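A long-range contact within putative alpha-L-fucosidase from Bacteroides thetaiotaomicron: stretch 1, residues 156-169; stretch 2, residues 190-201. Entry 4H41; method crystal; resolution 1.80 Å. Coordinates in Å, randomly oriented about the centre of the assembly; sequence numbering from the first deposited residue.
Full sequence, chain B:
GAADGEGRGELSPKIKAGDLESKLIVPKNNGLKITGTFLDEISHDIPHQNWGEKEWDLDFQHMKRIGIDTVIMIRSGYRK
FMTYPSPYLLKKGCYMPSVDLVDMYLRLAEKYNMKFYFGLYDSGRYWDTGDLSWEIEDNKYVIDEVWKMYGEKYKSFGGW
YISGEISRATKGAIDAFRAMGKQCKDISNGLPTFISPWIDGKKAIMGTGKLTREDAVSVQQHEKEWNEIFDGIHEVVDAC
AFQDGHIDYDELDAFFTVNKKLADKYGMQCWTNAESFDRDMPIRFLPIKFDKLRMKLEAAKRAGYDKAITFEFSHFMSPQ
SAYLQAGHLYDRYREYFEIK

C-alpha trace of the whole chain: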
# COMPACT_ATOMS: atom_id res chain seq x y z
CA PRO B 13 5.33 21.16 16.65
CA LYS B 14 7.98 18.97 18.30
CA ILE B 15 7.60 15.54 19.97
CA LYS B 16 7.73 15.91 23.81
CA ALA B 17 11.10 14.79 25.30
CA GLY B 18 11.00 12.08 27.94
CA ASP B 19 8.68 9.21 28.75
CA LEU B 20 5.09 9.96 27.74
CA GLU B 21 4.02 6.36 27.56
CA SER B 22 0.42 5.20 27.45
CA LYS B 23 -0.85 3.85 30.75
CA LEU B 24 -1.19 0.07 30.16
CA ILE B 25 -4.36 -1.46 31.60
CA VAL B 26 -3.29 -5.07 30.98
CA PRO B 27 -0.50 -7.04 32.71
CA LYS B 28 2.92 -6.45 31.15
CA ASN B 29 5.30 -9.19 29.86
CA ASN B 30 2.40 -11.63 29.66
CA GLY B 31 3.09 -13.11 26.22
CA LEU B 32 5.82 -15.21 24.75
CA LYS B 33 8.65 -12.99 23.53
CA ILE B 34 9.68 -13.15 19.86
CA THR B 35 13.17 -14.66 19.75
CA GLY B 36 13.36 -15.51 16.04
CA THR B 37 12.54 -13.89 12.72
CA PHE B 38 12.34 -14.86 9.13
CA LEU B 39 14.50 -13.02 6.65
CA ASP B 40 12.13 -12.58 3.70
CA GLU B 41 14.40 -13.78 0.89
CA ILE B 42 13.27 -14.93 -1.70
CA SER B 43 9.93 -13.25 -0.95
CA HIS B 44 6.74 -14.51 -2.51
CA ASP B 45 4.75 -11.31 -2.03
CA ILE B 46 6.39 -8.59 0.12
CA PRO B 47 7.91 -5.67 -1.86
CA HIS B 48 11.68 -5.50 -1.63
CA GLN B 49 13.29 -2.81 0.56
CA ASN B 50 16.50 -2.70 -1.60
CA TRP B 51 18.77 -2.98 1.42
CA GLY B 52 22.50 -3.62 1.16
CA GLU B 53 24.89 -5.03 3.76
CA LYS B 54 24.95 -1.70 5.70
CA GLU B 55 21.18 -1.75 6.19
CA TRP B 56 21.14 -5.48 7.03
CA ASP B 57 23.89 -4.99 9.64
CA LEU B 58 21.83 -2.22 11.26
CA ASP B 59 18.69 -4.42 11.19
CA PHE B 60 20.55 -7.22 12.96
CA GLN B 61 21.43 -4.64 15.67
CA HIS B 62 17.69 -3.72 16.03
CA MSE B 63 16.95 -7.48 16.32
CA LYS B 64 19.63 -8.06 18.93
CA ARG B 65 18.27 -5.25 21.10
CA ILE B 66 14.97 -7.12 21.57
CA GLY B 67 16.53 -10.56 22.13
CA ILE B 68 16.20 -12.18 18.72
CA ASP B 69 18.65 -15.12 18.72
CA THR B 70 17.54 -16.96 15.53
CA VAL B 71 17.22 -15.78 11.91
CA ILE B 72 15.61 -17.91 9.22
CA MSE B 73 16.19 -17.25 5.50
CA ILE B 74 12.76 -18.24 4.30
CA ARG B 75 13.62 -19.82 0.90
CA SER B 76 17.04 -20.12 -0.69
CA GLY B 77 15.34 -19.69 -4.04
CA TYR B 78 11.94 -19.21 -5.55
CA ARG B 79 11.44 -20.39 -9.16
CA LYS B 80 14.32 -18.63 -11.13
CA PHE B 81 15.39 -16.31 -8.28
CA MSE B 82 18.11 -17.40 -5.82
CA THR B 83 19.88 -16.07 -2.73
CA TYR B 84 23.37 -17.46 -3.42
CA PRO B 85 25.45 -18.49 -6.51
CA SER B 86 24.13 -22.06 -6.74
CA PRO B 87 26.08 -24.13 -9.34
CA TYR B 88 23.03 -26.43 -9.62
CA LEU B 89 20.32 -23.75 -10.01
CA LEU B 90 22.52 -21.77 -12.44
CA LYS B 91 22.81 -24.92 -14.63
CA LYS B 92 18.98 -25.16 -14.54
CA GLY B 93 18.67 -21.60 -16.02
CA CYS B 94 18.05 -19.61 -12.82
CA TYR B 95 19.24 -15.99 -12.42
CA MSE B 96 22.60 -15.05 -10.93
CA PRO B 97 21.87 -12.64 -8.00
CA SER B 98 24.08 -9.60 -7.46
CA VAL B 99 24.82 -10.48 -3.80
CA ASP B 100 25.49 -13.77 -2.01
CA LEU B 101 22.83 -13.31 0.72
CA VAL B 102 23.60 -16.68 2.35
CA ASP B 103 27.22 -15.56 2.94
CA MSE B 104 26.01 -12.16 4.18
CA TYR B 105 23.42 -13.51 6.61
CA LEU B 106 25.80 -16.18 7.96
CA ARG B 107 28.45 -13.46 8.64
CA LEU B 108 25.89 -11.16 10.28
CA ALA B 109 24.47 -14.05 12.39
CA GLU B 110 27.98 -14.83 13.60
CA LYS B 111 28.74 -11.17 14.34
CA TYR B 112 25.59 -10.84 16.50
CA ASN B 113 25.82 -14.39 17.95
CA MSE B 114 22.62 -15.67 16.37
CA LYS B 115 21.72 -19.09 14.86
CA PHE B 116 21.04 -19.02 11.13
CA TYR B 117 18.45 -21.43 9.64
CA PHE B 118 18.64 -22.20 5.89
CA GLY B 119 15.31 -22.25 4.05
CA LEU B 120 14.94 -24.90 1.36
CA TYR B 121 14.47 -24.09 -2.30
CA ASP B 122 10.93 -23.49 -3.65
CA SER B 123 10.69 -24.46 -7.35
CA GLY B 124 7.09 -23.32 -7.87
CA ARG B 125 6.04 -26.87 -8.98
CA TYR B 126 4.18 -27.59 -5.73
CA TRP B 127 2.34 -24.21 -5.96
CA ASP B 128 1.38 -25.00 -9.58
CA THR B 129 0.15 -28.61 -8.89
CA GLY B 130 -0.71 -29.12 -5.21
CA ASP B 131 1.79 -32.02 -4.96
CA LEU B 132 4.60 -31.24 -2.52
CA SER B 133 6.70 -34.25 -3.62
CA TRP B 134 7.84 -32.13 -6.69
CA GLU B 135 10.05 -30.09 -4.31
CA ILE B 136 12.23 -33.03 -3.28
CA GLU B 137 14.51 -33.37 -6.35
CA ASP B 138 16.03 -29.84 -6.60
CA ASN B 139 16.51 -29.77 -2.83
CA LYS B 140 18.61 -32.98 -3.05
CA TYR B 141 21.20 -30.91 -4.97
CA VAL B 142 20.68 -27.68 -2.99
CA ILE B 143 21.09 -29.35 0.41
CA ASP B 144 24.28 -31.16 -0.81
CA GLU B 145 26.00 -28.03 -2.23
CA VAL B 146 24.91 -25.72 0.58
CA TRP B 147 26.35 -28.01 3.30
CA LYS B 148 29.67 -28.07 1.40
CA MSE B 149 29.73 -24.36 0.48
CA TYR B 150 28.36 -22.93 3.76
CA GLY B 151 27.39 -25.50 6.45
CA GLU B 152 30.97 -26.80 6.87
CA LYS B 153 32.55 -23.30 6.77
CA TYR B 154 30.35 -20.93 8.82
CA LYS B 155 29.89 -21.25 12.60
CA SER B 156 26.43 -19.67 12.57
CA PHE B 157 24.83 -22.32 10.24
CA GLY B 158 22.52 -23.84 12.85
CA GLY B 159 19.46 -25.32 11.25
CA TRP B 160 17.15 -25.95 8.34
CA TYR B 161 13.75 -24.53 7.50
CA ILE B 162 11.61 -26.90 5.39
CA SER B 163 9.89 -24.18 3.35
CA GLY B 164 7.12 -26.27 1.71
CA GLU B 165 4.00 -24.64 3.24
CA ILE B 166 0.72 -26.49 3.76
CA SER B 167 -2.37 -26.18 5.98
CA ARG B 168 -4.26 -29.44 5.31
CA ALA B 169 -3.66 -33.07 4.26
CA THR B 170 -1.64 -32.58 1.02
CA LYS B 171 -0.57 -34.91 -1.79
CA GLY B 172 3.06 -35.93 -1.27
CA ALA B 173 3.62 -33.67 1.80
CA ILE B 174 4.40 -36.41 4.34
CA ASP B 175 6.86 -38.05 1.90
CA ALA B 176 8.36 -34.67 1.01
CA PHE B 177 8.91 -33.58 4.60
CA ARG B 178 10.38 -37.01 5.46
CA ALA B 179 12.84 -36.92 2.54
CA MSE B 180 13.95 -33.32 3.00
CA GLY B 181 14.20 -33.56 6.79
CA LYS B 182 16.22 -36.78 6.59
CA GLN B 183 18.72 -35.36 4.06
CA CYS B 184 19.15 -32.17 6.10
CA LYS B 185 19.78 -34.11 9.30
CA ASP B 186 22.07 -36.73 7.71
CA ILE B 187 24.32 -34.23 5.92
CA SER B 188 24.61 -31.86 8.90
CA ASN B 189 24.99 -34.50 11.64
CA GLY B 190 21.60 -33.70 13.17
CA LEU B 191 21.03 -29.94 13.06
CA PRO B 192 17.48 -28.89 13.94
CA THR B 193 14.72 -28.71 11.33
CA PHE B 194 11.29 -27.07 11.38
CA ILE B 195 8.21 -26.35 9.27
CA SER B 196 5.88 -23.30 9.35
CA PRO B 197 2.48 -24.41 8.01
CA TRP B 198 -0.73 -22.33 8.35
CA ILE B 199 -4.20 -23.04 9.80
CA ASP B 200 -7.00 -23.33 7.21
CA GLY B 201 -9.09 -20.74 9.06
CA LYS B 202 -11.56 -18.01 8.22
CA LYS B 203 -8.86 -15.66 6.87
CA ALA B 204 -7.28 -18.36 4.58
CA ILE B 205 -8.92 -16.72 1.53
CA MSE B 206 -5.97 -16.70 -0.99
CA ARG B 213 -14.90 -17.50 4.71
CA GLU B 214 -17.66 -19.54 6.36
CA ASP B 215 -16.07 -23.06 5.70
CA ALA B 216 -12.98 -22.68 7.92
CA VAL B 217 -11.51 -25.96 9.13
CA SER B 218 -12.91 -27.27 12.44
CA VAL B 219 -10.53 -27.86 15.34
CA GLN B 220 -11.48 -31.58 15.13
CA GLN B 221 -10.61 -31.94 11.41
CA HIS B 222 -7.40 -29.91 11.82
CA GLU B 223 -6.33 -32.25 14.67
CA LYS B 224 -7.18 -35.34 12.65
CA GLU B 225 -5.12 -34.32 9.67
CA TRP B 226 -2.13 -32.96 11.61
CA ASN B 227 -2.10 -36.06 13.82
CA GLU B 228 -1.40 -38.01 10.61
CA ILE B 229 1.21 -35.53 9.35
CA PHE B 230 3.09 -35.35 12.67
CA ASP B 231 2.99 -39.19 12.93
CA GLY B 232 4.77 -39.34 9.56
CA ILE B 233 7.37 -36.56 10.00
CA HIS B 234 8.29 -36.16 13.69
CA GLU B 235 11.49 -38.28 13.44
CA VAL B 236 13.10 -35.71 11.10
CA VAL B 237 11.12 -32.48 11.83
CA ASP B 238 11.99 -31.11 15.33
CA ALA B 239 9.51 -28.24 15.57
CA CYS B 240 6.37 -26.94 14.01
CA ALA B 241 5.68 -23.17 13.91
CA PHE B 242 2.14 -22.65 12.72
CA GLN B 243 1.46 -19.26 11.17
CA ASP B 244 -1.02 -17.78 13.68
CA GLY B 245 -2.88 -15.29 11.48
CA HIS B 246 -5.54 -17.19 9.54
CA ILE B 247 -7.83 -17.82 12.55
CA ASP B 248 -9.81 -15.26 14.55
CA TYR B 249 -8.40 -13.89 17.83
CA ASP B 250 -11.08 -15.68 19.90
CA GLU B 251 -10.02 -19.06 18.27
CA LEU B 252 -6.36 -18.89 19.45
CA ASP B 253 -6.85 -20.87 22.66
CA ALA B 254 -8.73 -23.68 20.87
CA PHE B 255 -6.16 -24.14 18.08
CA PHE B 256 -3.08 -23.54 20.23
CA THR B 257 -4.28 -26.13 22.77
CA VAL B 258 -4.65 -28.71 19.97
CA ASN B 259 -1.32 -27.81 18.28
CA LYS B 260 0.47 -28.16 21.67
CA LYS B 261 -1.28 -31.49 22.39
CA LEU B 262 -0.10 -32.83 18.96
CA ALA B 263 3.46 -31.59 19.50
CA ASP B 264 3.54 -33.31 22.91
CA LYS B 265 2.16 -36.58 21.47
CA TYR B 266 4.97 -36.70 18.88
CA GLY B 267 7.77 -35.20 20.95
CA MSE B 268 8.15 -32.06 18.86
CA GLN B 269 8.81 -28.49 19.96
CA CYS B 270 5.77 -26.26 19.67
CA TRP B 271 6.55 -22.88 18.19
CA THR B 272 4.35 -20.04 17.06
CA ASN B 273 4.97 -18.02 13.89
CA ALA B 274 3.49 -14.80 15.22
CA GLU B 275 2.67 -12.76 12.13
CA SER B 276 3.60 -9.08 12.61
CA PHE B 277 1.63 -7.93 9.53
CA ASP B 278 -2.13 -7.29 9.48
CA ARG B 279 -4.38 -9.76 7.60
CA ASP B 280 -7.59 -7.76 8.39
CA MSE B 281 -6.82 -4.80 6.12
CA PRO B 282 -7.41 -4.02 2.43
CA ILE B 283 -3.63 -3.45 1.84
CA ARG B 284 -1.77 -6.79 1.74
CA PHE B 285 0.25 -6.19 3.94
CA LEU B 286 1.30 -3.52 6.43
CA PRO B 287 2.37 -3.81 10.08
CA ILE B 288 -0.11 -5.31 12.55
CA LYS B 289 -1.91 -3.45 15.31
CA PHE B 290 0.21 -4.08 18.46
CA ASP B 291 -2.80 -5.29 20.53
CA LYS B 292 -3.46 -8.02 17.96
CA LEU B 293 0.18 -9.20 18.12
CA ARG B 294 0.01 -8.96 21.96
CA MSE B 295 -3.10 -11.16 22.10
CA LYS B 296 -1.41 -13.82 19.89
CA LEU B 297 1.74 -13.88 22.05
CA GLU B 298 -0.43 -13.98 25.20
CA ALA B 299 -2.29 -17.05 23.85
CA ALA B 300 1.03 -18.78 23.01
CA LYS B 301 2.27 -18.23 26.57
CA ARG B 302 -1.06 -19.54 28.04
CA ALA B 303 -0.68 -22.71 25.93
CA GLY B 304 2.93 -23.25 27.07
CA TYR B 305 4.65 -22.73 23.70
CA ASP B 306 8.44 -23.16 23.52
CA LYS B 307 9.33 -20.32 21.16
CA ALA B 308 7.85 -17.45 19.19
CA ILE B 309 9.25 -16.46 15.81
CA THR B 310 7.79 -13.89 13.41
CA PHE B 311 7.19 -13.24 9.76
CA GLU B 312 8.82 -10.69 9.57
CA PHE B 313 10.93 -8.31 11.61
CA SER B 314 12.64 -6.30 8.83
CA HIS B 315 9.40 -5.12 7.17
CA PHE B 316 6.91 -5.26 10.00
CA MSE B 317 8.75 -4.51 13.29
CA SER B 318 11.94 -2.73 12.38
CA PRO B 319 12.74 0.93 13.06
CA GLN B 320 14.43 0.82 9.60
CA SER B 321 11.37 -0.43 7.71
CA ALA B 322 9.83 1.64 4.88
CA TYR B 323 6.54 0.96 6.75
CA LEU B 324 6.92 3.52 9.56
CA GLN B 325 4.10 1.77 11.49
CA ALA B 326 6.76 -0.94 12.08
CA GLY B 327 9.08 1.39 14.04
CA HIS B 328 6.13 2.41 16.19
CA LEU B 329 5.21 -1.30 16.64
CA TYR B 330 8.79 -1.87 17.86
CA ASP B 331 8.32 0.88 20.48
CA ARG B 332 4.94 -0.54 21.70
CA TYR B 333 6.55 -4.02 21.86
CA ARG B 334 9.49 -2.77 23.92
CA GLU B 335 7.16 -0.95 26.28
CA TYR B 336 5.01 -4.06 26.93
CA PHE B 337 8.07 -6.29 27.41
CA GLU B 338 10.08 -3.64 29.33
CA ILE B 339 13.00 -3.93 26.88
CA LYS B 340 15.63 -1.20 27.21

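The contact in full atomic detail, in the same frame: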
# COMPACT_ATOMS: atom_id res chain seq x y z
N SER B 156 27.82 -20.02 12.28
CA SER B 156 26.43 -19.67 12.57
C SER B 156 25.39 -20.54 11.83
O SER B 156 24.21 -20.39 12.10
CB SER B 156 26.22 -18.21 12.28
OG SER B 156 26.44 -17.97 10.90
N PHE B 157 25.79 -21.43 10.92
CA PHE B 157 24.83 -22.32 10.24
C PHE B 157 24.29 -23.31 11.27
O PHE B 157 24.97 -24.27 11.62
CB PHE B 157 25.51 -23.03 9.05
CG PHE B 157 24.53 -23.64 8.07
CD1 PHE B 157 23.76 -24.74 8.42
CD2 PHE B 157 24.45 -23.17 6.77
CE1 PHE B 157 22.87 -25.30 7.50
CE2 PHE B 157 23.59 -23.76 5.84
CZ PHE B 157 22.80 -24.83 6.22
N GLY B 158 23.07 -23.08 11.75
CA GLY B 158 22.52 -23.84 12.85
C GLY B 158 21.27 -24.64 12.67
O GLY B 158 20.80 -25.23 13.64
N GLY B 159 20.72 -24.63 11.48
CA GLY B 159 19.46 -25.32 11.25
C GLY B 159 18.92 -25.18 9.86
O GLY B 159 19.49 -24.46 9.03
N TRP B 160 17.83 -25.89 9.62
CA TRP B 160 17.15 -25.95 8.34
C TRP B 160 15.69 -25.62 8.48
O TRP B 160 15.04 -26.09 9.41
CB TRP B 160 17.27 -27.37 7.78
CG TRP B 160 18.67 -27.89 7.69
CD1 TRP B 160 19.36 -28.56 8.65
CD2 TRP B 160 19.56 -27.79 6.56
NE1 TRP B 160 20.58 -28.98 8.15
CE2 TRP B 160 20.74 -28.49 6.88
CE3 TRP B 160 19.46 -27.18 5.29
CZ2 TRP B 160 21.82 -28.60 5.99
CZ3 TRP B 160 20.51 -27.34 4.39
CH2 TRP B 160 21.68 -28.04 4.75
N TYR B 161 15.16 -24.85 7.55
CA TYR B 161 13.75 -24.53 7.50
C TYR B 161 13.18 -25.23 6.27
O TYR B 161 13.62 -24.96 5.15
CB TYR B 161 13.52 -23.01 7.48
CG TYR B 161 12.09 -22.66 7.12
CD1 TYR B 161 11.03 -23.12 7.90
CD2 TYR B 161 11.80 -21.97 5.96
CE1 TYR B 161 9.71 -22.85 7.55
CE2 TYR B 161 10.48 -21.65 5.63
CZ TYR B 161 9.44 -22.13 6.41
OH TYR B 161 8.13 -21.93 6.07
N ILE B 162 12.25 -26.15 6.48
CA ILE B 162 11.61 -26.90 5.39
C ILE B 162 10.46 -26.02 4.91
O ILE B 162 9.43 -25.90 5.58
CB ILE B 162 11.20 -28.31 5.88
CG1 ILE B 162 12.45 -29.09 6.35
CG2 ILE B 162 10.47 -29.08 4.77
CD1 ILE B 162 12.15 -30.23 7.24
N SER B 163 10.71 -25.29 3.82
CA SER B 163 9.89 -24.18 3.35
C SER B 163 8.61 -24.55 2.58
O SER B 163 7.85 -23.63 2.25
CB SER B 163 10.74 -23.24 2.50
OG SER B 163 11.34 -23.96 1.44
N GLY B 164 8.36 -25.82 2.35
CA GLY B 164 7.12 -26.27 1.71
C GLY B 164 5.92 -26.05 2.62
O GLY B 164 5.75 -26.79 3.59
N GLU B 165 5.13 -24.99 2.37
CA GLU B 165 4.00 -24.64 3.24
C GLU B 165 2.71 -25.33 2.88
O GLU B 165 2.27 -25.25 1.74
CB GLU B 165 3.72 -23.13 3.20
CG GLU B 165 4.74 -22.24 3.83
CD GLU B 165 4.41 -20.78 3.60
OE1 GLU B 165 3.23 -20.37 3.79
OE2 GLU B 165 5.33 -20.05 3.18
N ILE B 166 2.03 -25.89 3.90
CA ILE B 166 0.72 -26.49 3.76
C ILE B 166 -0.15 -26.07 4.94
O ILE B 166 0.37 -25.53 5.91
CB ILE B 166 0.81 -28.06 3.69
CG1 ILE B 166 1.24 -28.69 5.05
CG2 ILE B 166 1.72 -28.51 2.55
CD1 ILE B 166 1.14 -30.21 5.11
N SER B 167 -1.45 -26.34 4.86
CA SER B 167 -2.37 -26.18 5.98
C SER B 167 -3.20 -27.42 6.25
O SER B 167 -3.72 -27.56 7.35
CB SER B 167 -3.31 -25.00 5.75
OG SER B 167 -4.18 -25.23 4.66
N ARG B 168 -3.42 -28.26 5.23
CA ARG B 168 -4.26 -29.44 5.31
C ARG B 168 -3.54 -30.66 4.77
O ARG B 168 -2.47 -30.52 4.15
CB ARG B 168 -5.52 -29.19 4.44
CG ARG B 168 -6.39 -28.00 4.87
CD ARG B 168 -7.08 -28.23 6.20
NE ARG B 168 -8.00 -29.36 6.14
CZ ARG B 168 -9.30 -29.29 5.85
NH1 ARG B 168 -9.86 -28.13 5.57
NH2 ARG B 168 -10.03 -30.40 5.83
N ALA B 169 -4.15 -31.84 4.90
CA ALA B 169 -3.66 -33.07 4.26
C ALA B 169 -3.35 -32.74 2.79
O ALA B 169 -4.16 -32.10 2.12
CB ALA B 169 -4.69 -34.17 4.36
N GLY B 190 22.72 -33.94 12.28
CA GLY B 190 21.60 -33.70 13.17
C GLY B 190 21.23 -32.29 13.54
O GLY B 190 20.61 -32.10 14.57
N LEU B 191 21.50 -31.28 12.71
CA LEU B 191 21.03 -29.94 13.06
C LEU B 191 19.50 -29.90 13.10
O LEU B 191 18.81 -30.69 12.43
CB LEU B 191 21.53 -28.91 12.06
CG LEU B 191 23.01 -28.62 12.07
CD1 LEU B 191 23.35 -27.59 11.00
CD2 LEU B 191 23.46 -28.10 13.42
N PRO B 192 18.94 -28.98 13.86
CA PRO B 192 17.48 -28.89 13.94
C PRO B 192 16.81 -28.53 12.64
O PRO B 192 17.37 -27.83 11.80
CB PRO B 192 17.22 -27.80 14.98
CG PRO B 192 18.51 -27.14 15.23
CD PRO B 192 19.61 -28.03 14.78
N THR B 193 15.58 -29.00 12.48
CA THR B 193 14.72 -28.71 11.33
C THR B 193 13.34 -28.25 11.82
O THR B 193 12.90 -28.62 12.91
CB THR B 193 14.55 -29.98 10.49
OG1 THR B 193 13.99 -30.95 11.36
CG2 THR B 193 15.88 -30.51 9.90
N PHE B 194 12.66 -27.46 11.04
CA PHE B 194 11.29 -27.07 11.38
C PHE B 194 10.51 -26.73 10.13
O PHE B 194 11.10 -26.49 9.06
CB PHE B 194 11.23 -25.93 12.42
CG PHE B 194 11.39 -24.52 11.90
CD1 PHE B 194 12.65 -24.02 11.59
CD2 PHE B 194 10.31 -23.65 11.84
CE1 PHE B 194 12.81 -22.69 11.17
CE2 PHE B 194 10.45 -22.36 11.37
CZ PHE B 194 11.71 -21.86 11.09
N ILE B 195 9.18 -26.75 10.29
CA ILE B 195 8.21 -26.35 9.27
C ILE B 195 7.37 -25.18 9.84
O ILE B 195 7.25 -25.04 11.05
CB ILE B 195 7.32 -27.54 8.81
CG1 ILE B 195 6.53 -28.19 9.97
CG2 ILE B 195 8.12 -28.55 8.02
CD1 ILE B 195 5.42 -29.08 9.51
N SER B 196 6.78 -24.39 8.97
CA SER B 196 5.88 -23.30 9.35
C SER B 196 4.62 -23.33 8.48
O SER B 196 4.43 -22.54 7.55
CB SER B 196 6.58 -21.94 9.29
OG SER B 196 5.71 -20.96 9.85
N PRO B 197 3.75 -24.32 8.75
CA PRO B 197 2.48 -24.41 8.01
C PRO B 197 1.50 -23.32 8.47
O PRO B 197 1.86 -22.52 9.33
CB PRO B 197 1.97 -25.80 8.41
CG PRO B 197 2.53 -26.02 9.79
CD PRO B 197 3.84 -25.34 9.81
N TRP B 198 0.30 -23.30 7.94
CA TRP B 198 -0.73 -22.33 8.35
C TRP B 198 -2.00 -23.10 8.71
O TRP B 198 -2.08 -24.30 8.46
CB TRP B 198 -0.95 -21.22 7.30
CG TRP B 198 -1.78 -21.58 6.11
CD1 TRP B 198 -3.11 -21.36 5.95
CD2 TRP B 198 -1.29 -22.05 4.84
NE1 TRP B 198 -3.51 -21.77 4.69
CE2 TRP B 198 -2.41 -22.16 3.98
CE3 TRP B 198 -0.04 -22.48 4.38
CZ2 TRP B 198 -2.31 -22.71 2.70
CZ3 TRP B 198 0.06 -22.96 3.08
CH2 TRP B 198 -1.06 -23.12 2.28
N ILE B 199 -2.93 -22.45 9.39
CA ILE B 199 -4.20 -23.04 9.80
C ILE B 199 -5.21 -22.65 8.75
O ILE B 199 -5.30 -21.49 8.40
CB ILE B 199 -4.65 -22.59 11.22
CG1 ILE B 199 -3.55 -22.92 12.26
CG2 ILE B 199 -6.00 -23.25 11.58
CD1 ILE B 199 -3.71 -22.21 13.58
N ASP B 200 -6.02 -23.59 8.28
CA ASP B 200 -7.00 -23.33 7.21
C ASP B 200 -8.27 -22.65 7.78
O ASP B 200 -9.39 -23.17 7.67
CB ASP B 200 -7.34 -24.66 6.55
CG ASP B 200 -8.24 -24.55 5.34
OD1 ASP B 200 -8.12 -23.54 4.61
OD2 ASP B 200 -9.05 -25.47 5.14
N GLY B 201 -8.05 -21.48 8.37
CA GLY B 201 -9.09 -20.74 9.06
C GLY B 201 -9.87 -19.77 8.22
O GLY B 201 -9.73 -19.73 7.00
O HOH W 1 7.13 -24.59 6.15
O HOH W 2 -5.57 -26.28 9.16
O HOH W 3 -5.78 -23.01 3.51

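The two stretches run side by side in the same direction, joined at one end as parallel strands and at the other by loops, and together they bury 983 Å² of surface. Of three residues that cover much of it, Trp198 lies in the loop half of the contact, Trp160 and Leu191 in or next to the strand half.

Trp198 contributes the largest share. Its CA-to-CB bond points sideways, but with chi1 at 78° (p) the indole swings back over the first stretch. Ser167 packs against one face: its CB lies 3.4 Å from the centroid of the five-membered ring of Trp198 and only 9° off the ring normal, a CH-pi contact. At the ring edge, Trp198 CZ3 approaches Glu165 O at 3.5 Å. Beside it the main chains are joined directly: Trp198 N donates to Ile166 O at 3.0 Å. Trp198 O finds no hydrogen-bonding partner in the model, although Ser167 CA makes a CA-H...O contact with it at 3.1 Å. The indole nitrogen is satisfied by water: Trp198 NE1 donates to a water that in turn donates to Asp200 OD1 and also hydrogen-bonds to Ser167 OG. A second water bridges the main chains, donating to Ser167 O and accepting from Asp200 N. Beyond it, Arg168 NH1 and Asp200 OD2 form a salt bridge at 2.8 Å, with the carboxylate oxygen near the plane of the guanidinium.

Trp160 anchors the strand pairing through both its backbone groups. Trp160 N donates to Pro192 O at 3.0 Å, and Phe194 N donates to Trp160 O at 3.2 Å; the two bonds straddle Thr193, as expected for a parallel bridge, and Thr193 CA adds a CA-H...O contact to Trp160 O at 3.3 Å. The ladder continues with Ile162 N donating to Phe194 O at 2.8 Å. The side chains of Trp160 and Thr193 share one face of the sheet, where Trp160 CB lies 4.0 Å from Thr193 CG2. On the other face, Tyr161 CD1 sits 3.5 Å from Phe194 CZ, over one face of the Phe194 ring; the ring planes are inclined at 42°. Past this pair, a water links the chains by donating to Ile162 O and accepting from Ser196 N, while also hydrogen-bonding to Tyr161 OH.

Leu191, just before the second strand, points toward the first stretch and packs against two aromatic side chains. Its CD1 meets the edge of the Phe157 ring, 3.9 Å from Phe157 CD1, while Leu191 CB lies 4.1 Å from Trp160 CD1.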